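Local coordinates for protein threonine phosphate decarboxylase-like enzyme (Sulfurospirillum multivorans, PDB 6OUX) that decarboxylates L-serine O-phosphate to ethanolamine O-phosphate with pyridoxal phosphate, supplying a precursor for norcobamide biosynthesis, at residues Q170-V175 / V202-I207; F165-Q170 / L196-F201; A47-N52 / A371-E376; C307-A312 / N379-A384. All coordinates share one frame; numbering follows the deposited sequence.

Interaction 1. Residues Q170-V175 / V202-I207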
# COMPACT_ATOMS: atom_id res chain seq x y z
N GLN A 170 26.80 18.00 12.46
CA GLN A 170 27.10 16.54 12.43
C GLN A 170 25.89 15.64 12.56
O GLN A 170 25.87 14.79 13.35
CB GLN A 170 28.17 16.18 13.51
CG GLN A 170 29.52 16.85 13.25
CD GLN A 170 30.22 16.28 12.00
OE1 GLN A 170 30.28 15.07 11.86
NE2 GLN A 170 30.77 17.15 11.13
N PRO A 171 24.85 15.83 11.71
CA PRO A 171 23.74 14.92 11.67
C PRO A 171 24.19 13.58 11.11
O PRO A 171 25.10 13.52 10.31
CB PRO A 171 22.76 15.62 10.72
CG PRO A 171 23.65 16.24 9.73
CD PRO A 171 24.90 16.68 10.51
N ASP A 172 23.56 12.49 11.51
CA ASP A 172 23.88 11.27 10.84
C ASP A 172 23.10 11.11 9.51
O ASP A 172 23.46 10.25 8.68
CB ASP A 172 23.62 10.06 11.73
CG ASP A 172 22.20 9.99 12.23
OD1 ASP A 172 21.30 9.57 11.46
OD2 ASP A 172 21.97 10.33 13.42
N THR A 173 21.99 11.84 9.36
CA THR A 173 21.08 11.68 8.20
C THR A 173 20.67 13.08 7.74
O THR A 173 20.39 13.98 8.57
CB THR A 173 19.83 10.89 8.58
OG1 THR A 173 20.23 9.64 9.17
CG2 THR A 173 18.87 10.60 7.35
N VAL A 174 20.72 13.29 6.44
CA VAL A 174 20.21 14.51 5.84
C VAL A 174 19.11 14.15 4.80
O VAL A 174 19.17 13.06 4.19
CB VAL A 174 21.41 15.18 5.17
CG1 VAL A 174 21.08 16.07 4.04
CG2 VAL A 174 22.32 15.82 6.26
N VAL A 175 18.08 15.00 4.69
CA VAL A 175 17.03 14.90 3.60
C VAL A 175 17.07 16.12 2.69
O VAL A 175 16.96 17.23 3.16
CB VAL A 175 15.64 14.76 4.15
CG1 VAL A 175 14.59 14.56 3.02
CG2 VAL A 175 15.56 13.63 5.16
N VAL A 202 28.92 12.27 6.00
CA VAL A 202 27.59 11.98 6.52
C VAL A 202 27.19 10.50 6.19
O VAL A 202 27.32 10.06 5.04
CB VAL A 202 26.53 13.00 5.90
CG1 VAL A 202 25.14 12.68 6.39
CG2 VAL A 202 26.94 14.44 6.18
N PRO A 203 26.63 9.76 7.17
CA PRO A 203 26.22 8.41 6.93
C PRO A 203 25.15 8.22 5.81
O PRO A 203 25.26 7.33 4.95
CB PRO A 203 25.70 7.99 8.29
CG PRO A 203 26.58 8.74 9.26
CD PRO A 203 26.59 10.07 8.61
N ARG A 204 24.14 9.08 5.79
CA ARG A 204 22.99 8.91 4.89
C ARG A 204 22.59 10.25 4.35
O ARG A 204 22.23 11.14 5.13
CB ARG A 204 21.78 8.29 5.65
CG ARG A 204 21.93 6.78 5.97
CD ARG A 204 20.90 6.37 6.99
NE ARG A 204 21.27 6.93 8.27
CZ ARG A 204 22.20 6.39 9.07
NH1 ARG A 204 22.84 5.26 8.74
NH2 ARG A 204 22.51 6.97 10.22
N ILE A 205 22.65 10.39 3.01
CA ILE A 205 22.18 11.57 2.35
C ILE A 205 21.05 11.10 1.44
O ILE A 205 21.31 10.43 0.41
CB ILE A 205 23.29 12.29 1.53
CG1 ILE A 205 24.42 12.74 2.48
CG2 ILE A 205 22.63 13.43 0.76
CD1 ILE A 205 25.56 13.43 1.80
N ILE A 206 19.82 11.40 1.87
CA ILE A 206 18.60 10.99 1.23
C ILE A 206 18.19 12.07 0.29
O ILE A 206 18.07 13.24 0.70
CB ILE A 206 17.45 10.79 2.23
CG1 ILE A 206 17.77 9.58 3.12
CG2 ILE A 206 16.15 10.61 1.47
CD1 ILE A 206 16.99 9.58 4.41
N ILE A 207 18.03 11.72 -0.98
CA ILE A 207 17.66 12.72 -1.99
C ILE A 207 16.37 12.27 -2.62
O ILE A 207 16.34 11.25 -3.35
CB ILE A 207 18.74 12.86 -3.09
CG1 ILE A 207 20.11 13.16 -2.49
CG2 ILE A 207 18.32 13.95 -4.05
CD1 ILE A 207 21.31 13.20 -3.43
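R204 grips both D172 and T173 where two parallel strands of a beta-alpha-beta unit begin. The strands, 173-177 and 204-208, lie in the central sheet of an aminotransferase-like fold, and helix 189-198 connects them. NE of R204 donates to OG1 of T173 at 3.0 Å. NH2 of R204 forms a salt bridge with OD1 of D172 at 3.1 Å. Both acceptors lie in the guanidinium plane, but the carboxylate is turned 58° from it, so NH2 meets OD1 from above the carboxylate plane. T173 OG1 also donates, to the anti lone pair of D172 OD1 at 2.5 Å. OD1 therefore takes two donors. OD2 accepts from the backbone N of Q122 and of K123, which further fixes the carboxylate. An alanine at R204 would remove both guanidinium bonds and would probably leave the D172 and T173 side chains less firmly placed.

The backbone ladder follows. V174 N donates to R204 O at 2.9 Å, and I206 N to V174 O at 2.9 Å. R204 N to D172 O, at 3.2 Å, is weak. The P203 ring sits against D172 O. V174 packs on the face that carries I205, with its CG2 near V202 CG1 and I166 of helix 159-169 beside both. On the face of T173, R204 and I206, T173 CG2 lies 3.6 Å from I206 CD1.

Interaction 2. Residues F165-Q170 / L196-F201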
# COMPACT_ATOMS: atom_id res chain seq x y z
N PHE A 165 26.77 24.32 7.69
CA PHE A 165 25.74 23.98 8.63
C PHE A 165 25.80 22.47 8.97
O PHE A 165 25.75 22.10 10.16
CB PHE A 165 24.37 24.35 8.06
CG PHE A 165 23.24 23.91 8.91
CD1 PHE A 165 22.96 24.57 10.11
CD2 PHE A 165 22.46 22.83 8.56
CE1 PHE A 165 21.92 24.14 10.93
CE2 PHE A 165 21.41 22.40 9.35
CZ PHE A 165 21.14 23.06 10.54
N ILE A 166 25.86 21.63 7.94
CA ILE A 166 25.98 20.18 8.14
C ILE A 166 27.32 19.82 8.88
O ILE A 166 27.35 18.96 9.77
CB ILE A 166 25.81 19.38 6.81
CG1 ILE A 166 24.43 19.62 6.18
CG2 ILE A 166 26.00 17.87 7.07
CD1 ILE A 166 23.27 19.35 7.09
N GLU A 167 28.39 20.46 8.53
CA GLU A 167 29.67 20.22 9.23
C GLU A 167 29.55 20.59 10.71
O GLU A 167 29.92 19.80 11.60
CB GLU A 167 30.79 20.99 8.55
CG GLU A 167 31.27 20.32 7.27
CD GLU A 167 32.06 21.26 6.38
OE1 GLU A 167 32.12 22.48 6.69
OE2 GLU A 167 32.60 20.79 5.34
N ASN A 168 28.99 21.76 10.99
CA ASN A 168 28.74 22.17 12.39
C ASN A 168 27.83 21.22 13.18
O ASN A 168 28.11 20.85 14.33
CB ASN A 168 28.09 23.54 12.39
CG ASN A 168 29.01 24.62 11.87
OD1 ASN A 168 30.19 24.39 11.61
ND2 ASN A 168 28.48 25.79 11.73
N GLU A 169 26.74 20.79 12.57
CA GLU A 169 25.77 20.03 13.31
C GLU A 169 26.06 18.56 13.42
O GLU A 169 25.55 17.91 14.32
CB GLU A 169 24.36 20.21 12.71
CG GLU A 169 23.72 21.56 12.87
CD GLU A 169 23.26 21.88 14.29
OE1 GLU A 169 22.93 20.98 15.06
OE2 GLU A 169 23.26 23.07 14.63
N GLN A 170 26.80 18.00 12.46
CA GLN A 170 27.10 16.54 12.43
C GLN A 170 25.89 15.64 12.56
O GLN A 170 25.87 14.79 13.35
CB GLN A 170 28.17 16.18 13.51
CG GLN A 170 29.52 16.85 13.25
CD GLN A 170 30.22 16.28 12.00
OE1 GLN A 170 30.28 15.07 11.86
NE2 GLN A 170 30.77 17.15 11.13
N LEU A 196 27.95 16.92 -2.51
CA LEU A 196 28.12 15.51 -2.07
C LEU A 196 29.58 15.10 -1.82
O LEU A 196 29.88 14.32 -0.93
CB LEU A 196 27.51 14.50 -3.08
CG LEU A 196 25.99 14.59 -3.21
CD1 LEU A 196 25.52 13.71 -4.34
CD2 LEU A 196 25.31 14.23 -1.90
N LYS A 197 30.48 15.64 -2.59
CA LYS A 197 31.88 15.42 -2.28
C LYS A 197 32.25 15.92 -0.85
O LYS A 197 32.89 15.18 -0.08
CB LYS A 197 32.76 16.10 -3.30
CG LYS A 197 32.72 15.40 -4.63
CD LYS A 197 33.55 16.15 -5.66
CE LYS A 197 34.19 15.18 -6.66
NZ LYS A 197 33.21 14.18 -7.21
N ARG A 198 31.84 17.13 -0.55
CA ARG A 198 32.09 17.76 0.76
C ARG A 198 31.38 17.07 1.91
O ARG A 198 31.87 17.10 3.07
CB ARG A 198 31.69 19.23 0.70
CG ARG A 198 31.81 20.04 1.96
CD ARG A 198 31.85 21.54 1.69
NE ARG A 198 31.96 22.27 2.94
CZ ARG A 198 31.83 23.60 3.08
NH1 ARG A 198 31.59 24.40 2.03
NH2 ARG A 198 31.89 24.11 4.30
N LEU A 199 30.22 16.48 1.64
CA LEU A 199 29.46 15.78 2.69
C LEU A 199 29.63 14.28 2.73
O LEU A 199 28.78 13.56 3.25
CB LEU A 199 27.99 16.16 2.60
CG LEU A 199 27.77 17.68 2.78
CD1 LEU A 199 26.28 17.96 2.78
CD2 LEU A 199 28.36 18.23 4.09
N ALA A 200 30.75 13.80 2.21
CA ALA A 200 31.12 12.39 2.23
C ALA A 200 31.13 11.75 3.59
O ALA A 200 30.97 10.52 3.66
CB ALA A 200 32.47 12.15 1.54
N PHE A 201 31.31 12.56 4.63
CA PHE A 201 31.34 12.07 6.01
C PHE A 201 29.98 11.73 6.58
O PHE A 201 29.87 10.99 7.54
CB PHE A 201 32.00 13.10 6.96
CG PHE A 201 31.23 14.41 7.08
CD1 PHE A 201 30.24 14.57 8.04
CD2 PHE A 201 31.52 15.49 6.23
CE1 PHE A 201 29.60 15.79 8.17
CE2 PHE A 201 30.85 16.68 6.33
CZ PHE A 201 29.87 16.84 7.31
O HOH W 1 33.53 18.63 4.68
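The ends of helices 159-169 and 189-198 meet here, in the helical layer that covers one side of the central alpha/beta sheet. The charged contact is a side-on salt bridge. R198 NE donates to E167 OE2 at 2.9 Å, and R198 NH2 to E167 OE1 at 2.9 Å. Both bonds are nearly straight. They lie in the guanidinium plane, but the carboxylate is turned 43° from it and is met from above its own plane. R198 is extended from CG to NE, so it spans the gap between the helices. Its NH1 forms a second salt bridge, with D160. A water donates to both E167 OE2 and R198 O, a second link between these residues.

Among the apolar contacts, I166 and L199 meet on the buried side, I166 CG2 to L199 CD2 at 3.8 Å. The F201 ring lies farther out. F201 CZ is 4.0 Å from I166 CG2 and 3.8 Å from E167 CG.

Q170, the first residue past its helix, bends at chi2 and lays its amide 24° from the F201 ring plane. Q170 NE2 is 3.5 Å from F201 CE1. NE2 of Q170 also donates to a lone pair of E167 O at 2.8 Å.

Interaction 3. Residues A47-N52 / A371-E376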
# COMPACT_ATOMS: atom_id res chain seq x y z
N ALA A 47 -6.25 22.02 -9.21
CA ALA A 47 -4.79 22.26 -9.32
C ALA A 47 -4.04 22.12 -7.97
O ALA A 47 -3.03 22.77 -7.76
CB ALA A 47 -4.53 23.60 -9.98
N CYS A 48 -4.50 21.23 -7.10
CA CYS A 48 -3.83 20.94 -5.85
C CYS A 48 -2.88 19.78 -5.93
O CYS A 48 -1.75 19.86 -5.44
CB CYS A 48 -4.83 20.58 -4.76
SG CYS A 48 -5.76 21.94 -4.10
N TYR A 49 -3.33 18.67 -6.50
CA TYR A 49 -2.47 17.51 -6.60
C TYR A 49 -1.54 17.55 -7.82
O TYR A 49 -1.83 18.13 -8.87
CB TYR A 49 -3.26 16.18 -6.58
CG TYR A 49 -3.96 15.96 -7.87
CD1 TYR A 49 -5.12 16.68 -8.16
CD2 TYR A 49 -3.47 15.07 -8.82
CE1 TYR A 49 -5.78 16.53 -9.36
CE2 TYR A 49 -4.11 14.93 -10.04
CZ TYR A 49 -5.27 15.66 -10.30
OH TYR A 49 -5.98 15.54 -11.48
N LEU A 50 -0.41 16.92 -7.64
CA LEU A 50 0.71 17.03 -8.55
C LEU A 50 0.70 15.82 -9.49
O LEU A 50 0.62 14.67 -9.07
CB LEU A 50 1.97 17.15 -7.79
CG LEU A 50 1.92 18.17 -6.66
CD1 LEU A 50 3.21 18.10 -5.91
CD2 LEU A 50 1.68 19.60 -7.15
N SER A 51 0.67 16.11 -10.77
CA SER A 51 0.56 15.09 -11.77
C SER A 51 1.14 15.68 -13.04
O SER A 51 1.51 16.84 -13.07
CB SER A 51 -0.91 14.79 -11.98
OG SER A 51 -1.00 13.55 -12.62
N ASN A 52 1.21 14.88 -14.09
CA ASN A 52 1.40 15.36 -15.43
C ASN A 52 0.15 14.82 -16.19
O ASN A 52 0.07 13.64 -16.45
CB ASN A 52 2.75 14.85 -16.02
CG ASN A 52 2.89 15.15 -17.53
OD1 ASN A 52 1.94 15.62 -18.21
ND2 ASN A 52 4.02 14.83 -18.06
N ALA A 371 -0.61 23.55 -9.16
CA ALA A 371 -0.08 22.49 -10.00
C ALA A 371 -0.32 22.83 -11.46
O ALA A 371 -1.40 23.34 -11.80
CB ALA A 371 -0.78 21.18 -9.67
N GLY A 372 0.62 22.54 -12.33
CA GLY A 372 0.49 22.87 -13.74
C GLY A 372 -0.42 21.85 -14.35
O GLY A 372 -0.30 20.65 -14.02
N ARG A 373 -1.42 22.32 -15.10
CA ARG A 373 -2.39 21.43 -15.77
C ARG A 373 -2.19 21.39 -17.31
O ARG A 373 -1.07 21.59 -17.81
CB ARG A 373 -3.82 21.85 -15.39
CG ARG A 373 -4.10 21.91 -13.91
CD ARG A 373 -3.49 20.81 -13.08
NE ARG A 373 -3.98 19.49 -13.44
CZ ARG A 373 -3.35 18.35 -13.16
NH1 ARG A 373 -2.17 18.35 -12.46
NH2 ARG A 373 -3.89 17.21 -13.57
N THR A 374 -3.26 21.14 -18.05
CA THR A 374 -3.18 21.17 -19.48
C THR A 374 -3.15 22.65 -19.89
O THR A 374 -3.49 23.55 -19.08
CB THR A 374 -4.43 20.50 -20.13
OG1 THR A 374 -5.61 21.22 -19.76
CG2 THR A 374 -4.59 19.03 -19.68
N ARG A 375 -2.85 22.91 -21.16
CA ARG A 375 -2.84 24.27 -21.67
C ARG A 375 -4.15 24.98 -21.45
O ARG A 375 -4.14 26.13 -21.06
CB ARG A 375 -2.36 24.39 -23.14
CG ARG A 375 -2.11 25.85 -23.58
CD ARG A 375 -1.86 26.06 -25.06
NE ARG A 375 -0.65 25.36 -25.47
CZ ARG A 375 -0.59 24.37 -26.38
NH1 ARG A 375 -1.68 23.97 -27.05
NH2 ARG A 375 0.57 23.79 -26.62
N GLU A 376 -5.28 24.30 -21.72
CA GLU A 376 -6.60 24.91 -21.57
C GLU A 376 -6.89 25.27 -20.11
O GLU A 376 -7.36 26.36 -19.80
CB GLU A 376 -7.70 23.96 -22.09
CG GLU A 376 -8.40 24.50 -23.34
CD GLU A 376 -8.96 23.38 -24.20
OE1 GLU A 376 -10.21 23.23 -24.27
OE2 GLU A 376 -8.12 22.64 -24.81
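Three torsions of like sign curl the R373 side chain back toward residues 47-52. CG is anti to the carbonyl carbon (chi1 -55°), and the chain then bends at chi2 (-40°) and again at chi3 (-63°). Y49 has its CG in the crowded position between the backbone N and the carbonyl carbon, and its ring extends to the same guanidinium. R373 NH2 comes within 3.4 Å of Y49 OH, but the angle is too poor for a hydrogen bond. R373 NH1 lies 3.8 Å from S51 CB, and the backbone N of S51 sits at the guanidinium edge, in plane. An alanine at R373 would remove the guanidinium and would probably leave the packing against Y49 and S51 looser.

One hydrogen bond joins the two backbones: A371 N donates to A47 O at 2.9 Å. A371 CB points toward the 47-52 loop, 3.3 Å from Y49 O and 3.9 Å from L50 CD2. L50 lies near R369, a residue that probably binds O-phospho-L-serine, so the loop probably borders the substrate site. C48 O accepts from NH2 of R369.

The contact ties the N-terminal chain to the C-terminal part of the aminotransferase fold. A47 is backbone-bonded to Y353 of strand 352-356, and A371 ends strand 367-371. N52 and T374 are the N-cap residues of helices 53-68 and 375-388. G372 O accepts from Y302 OH and N52 ND2 donates to A298 O, so helix 289-314 holds both segments.

Interaction 4. Residues C307-A312 / N379-A384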
# COMPACT_ATOMS: atom_id res chain seq x y z
N CYS A 307 6.54 25.86 -18.71
CA CYS A 307 7.26 27.09 -19.09
C CYS A 307 6.28 28.16 -19.57
O CYS A 307 6.34 29.29 -19.12
CB CYS A 307 8.31 26.79 -20.11
SG CYS A 307 9.71 25.85 -19.48
N ARG A 308 5.33 27.77 -20.40
CA ARG A 308 4.32 28.72 -20.90
C ARG A 308 3.40 29.27 -19.80
O ARG A 308 3.13 30.45 -19.75
CB ARG A 308 3.55 28.07 -22.02
CG ARG A 308 2.67 29.00 -22.83
CD ARG A 308 1.48 28.22 -23.42
NE ARG A 308 0.32 29.09 -23.26
CZ ARG A 308 -0.61 29.06 -22.30
NH1 ARG A 308 -1.56 29.98 -22.33
NH2 ARG A 308 -0.67 28.11 -21.37
N PHE A 309 2.92 28.38 -18.93
CA PHE A 309 2.19 28.75 -17.80
C PHE A 309 2.97 29.76 -16.89
O PHE A 309 2.40 30.79 -16.48
CB PHE A 309 1.82 27.47 -17.03
CG PHE A 309 0.92 27.66 -15.86
CD1 PHE A 309 -0.21 28.48 -15.92
CD2 PHE A 309 1.10 26.88 -14.71
CE1 PHE A 309 -1.06 28.60 -14.84
CE2 PHE A 309 0.22 26.97 -13.65
CZ PHE A 309 -0.86 27.81 -13.72
N LYS A 310 4.21 29.45 -16.55
CA LYS A 310 5.02 30.36 -15.71
C LYS A 310 5.19 31.74 -16.33
O LYS A 310 5.11 32.73 -15.64
CB LYS A 310 6.42 29.81 -15.45
CG LYS A 310 6.36 28.63 -14.54
CD LYS A 310 7.73 28.06 -14.30
CE LYS A 310 8.20 27.14 -15.37
NZ LYS A 310 9.59 26.69 -15.05
N GLU A 311 5.42 31.78 -17.63
CA GLU A 311 5.55 33.01 -18.35
C GLU A 311 4.22 33.78 -18.30
O GLU A 311 4.22 35.02 -18.08
CB GLU A 311 5.94 32.72 -19.81
CG GLU A 311 6.33 33.95 -20.60
CD GLU A 311 6.66 33.65 -22.04
OE1 GLU A 311 5.79 33.09 -22.77
OE2 GLU A 311 7.79 33.99 -22.44
N ALA A 312 3.11 33.08 -18.42
CA ALA A 312 1.83 33.73 -18.40
C ALA A 312 1.55 34.32 -17.00
O ALA A 312 0.99 35.40 -16.89
CB ALA A 312 0.75 32.79 -18.79
N ASN A 379 -4.83 28.20 -18.92
CA ASN A 379 -5.32 29.49 -19.40
C ASN A 379 -6.43 29.98 -18.47
O ASN A 379 -6.45 31.15 -18.11
CB ASN A 379 -5.78 29.35 -20.86
CG ASN A 379 -6.05 30.69 -21.53
OD1 ASN A 379 -5.18 31.57 -21.61
ND2 ASN A 379 -7.28 30.85 -22.06
N CYS A 380 -7.33 29.07 -18.08
CA CYS A 380 -8.42 29.38 -17.17
C CYS A 380 -7.92 29.88 -15.79
O CYS A 380 -8.42 30.84 -15.21
CB CYS A 380 -9.30 28.13 -16.93
SG CYS A 380 -10.28 27.63 -18.39
N ILE A 381 -6.90 29.23 -15.30
CA ILE A 381 -6.29 29.67 -14.05
C ILE A 381 -5.71 31.08 -14.19
O ILE A 381 -5.91 31.92 -13.32
CB ILE A 381 -5.21 28.66 -13.61
CG1 ILE A 381 -5.84 27.33 -13.27
CG2 ILE A 381 -4.49 29.19 -12.41
CD1 ILE A 381 -4.86 26.19 -13.09
N VAL A 382 -4.97 31.34 -15.25
CA VAL A 382 -4.34 32.62 -15.40
C VAL A 382 -5.45 33.74 -15.48
O VAL A 382 -5.34 34.83 -14.88
CB VAL A 382 -3.44 32.68 -16.66
CG1 VAL A 382 -2.92 34.11 -16.82
CG2 VAL A 382 -2.27 31.71 -16.55
N MET A 383 -6.46 33.44 -16.28
CA MET A 383 -7.60 34.34 -16.48
C MET A 383 -8.28 34.64 -15.16
O MET A 383 -8.44 35.80 -14.82
CB MET A 383 -8.59 33.79 -17.53
CG MET A 383 -8.19 34.18 -18.95
SD MET A 383 -9.20 33.53 -20.34
CE MET A 383 -8.67 34.75 -21.55
N ALA A 384 -8.67 33.58 -14.45
CA ALA A 384 -9.27 33.69 -13.13
C ALA A 384 -8.47 34.50 -12.15
O ALA A 384 -9.02 35.46 -11.55
CB ALA A 384 -9.57 32.34 -12.56
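F309 leaves its helix with CG anti to the backbone N (chi1 -174°), so CB and CG act as a stem that carries the ring toward residues 379-384. CD1 of F309 meets V382 CG2 at 3.9 Å. CE1 is nearer the same methyl, at 3.7 Å. CZ, at the tip, meets I381 CG2 at 4.1 Å. CE2 faces back to G372, whose CA is 4.1 Å away. The ring edge does this work: both methyls lie near the ring plane.

The two segments belong to helices 289-314 and 375-388 of the C-terminal part of the aminotransferase fold. The short segments run almost parallel, 9° apart, with axes 10.3 Å from each other at closest approach. F309 and V382 fill much of that separation. V382 supplies most of the second surface. It has CG1 anti to its backbone N and CG2 anti to its carbonyl carbon. V382 CG2 touches both the F309 ring edge and A312 CB, the latter at 3.9 Å.

R308 borders this apolar patch. Its NH2 forms a salt bridge with E305 on its own helix. R308 NH1 faces N379 OD1 across the helix pair, at a separation of 4.0 Å, too long for a hydrogen bond.

Interactions 1 and 2 share Q170 and serve the same beta-alpha-beta region. Interaction 1 is the buried strand pair. Interaction 2 is the partly buried helix layer over it, joined through I166, which packs on P171, V174 and V202. Both use an arginine-carboxylate salt bridge, but only interaction 1 adds a backbone ladder. Interactions 3 and 4 lie across the chain's centre from interaction 1, about 32 Å and about 38 Å from it, centre to centre. They share helix 375-388 and touch, as A47 meets I381 and G372 meets F309. Interaction 3 is buried near the probable substrate site and rests on one backbone bond and an arginine. Interaction 4 is partly buried apolar helix packing.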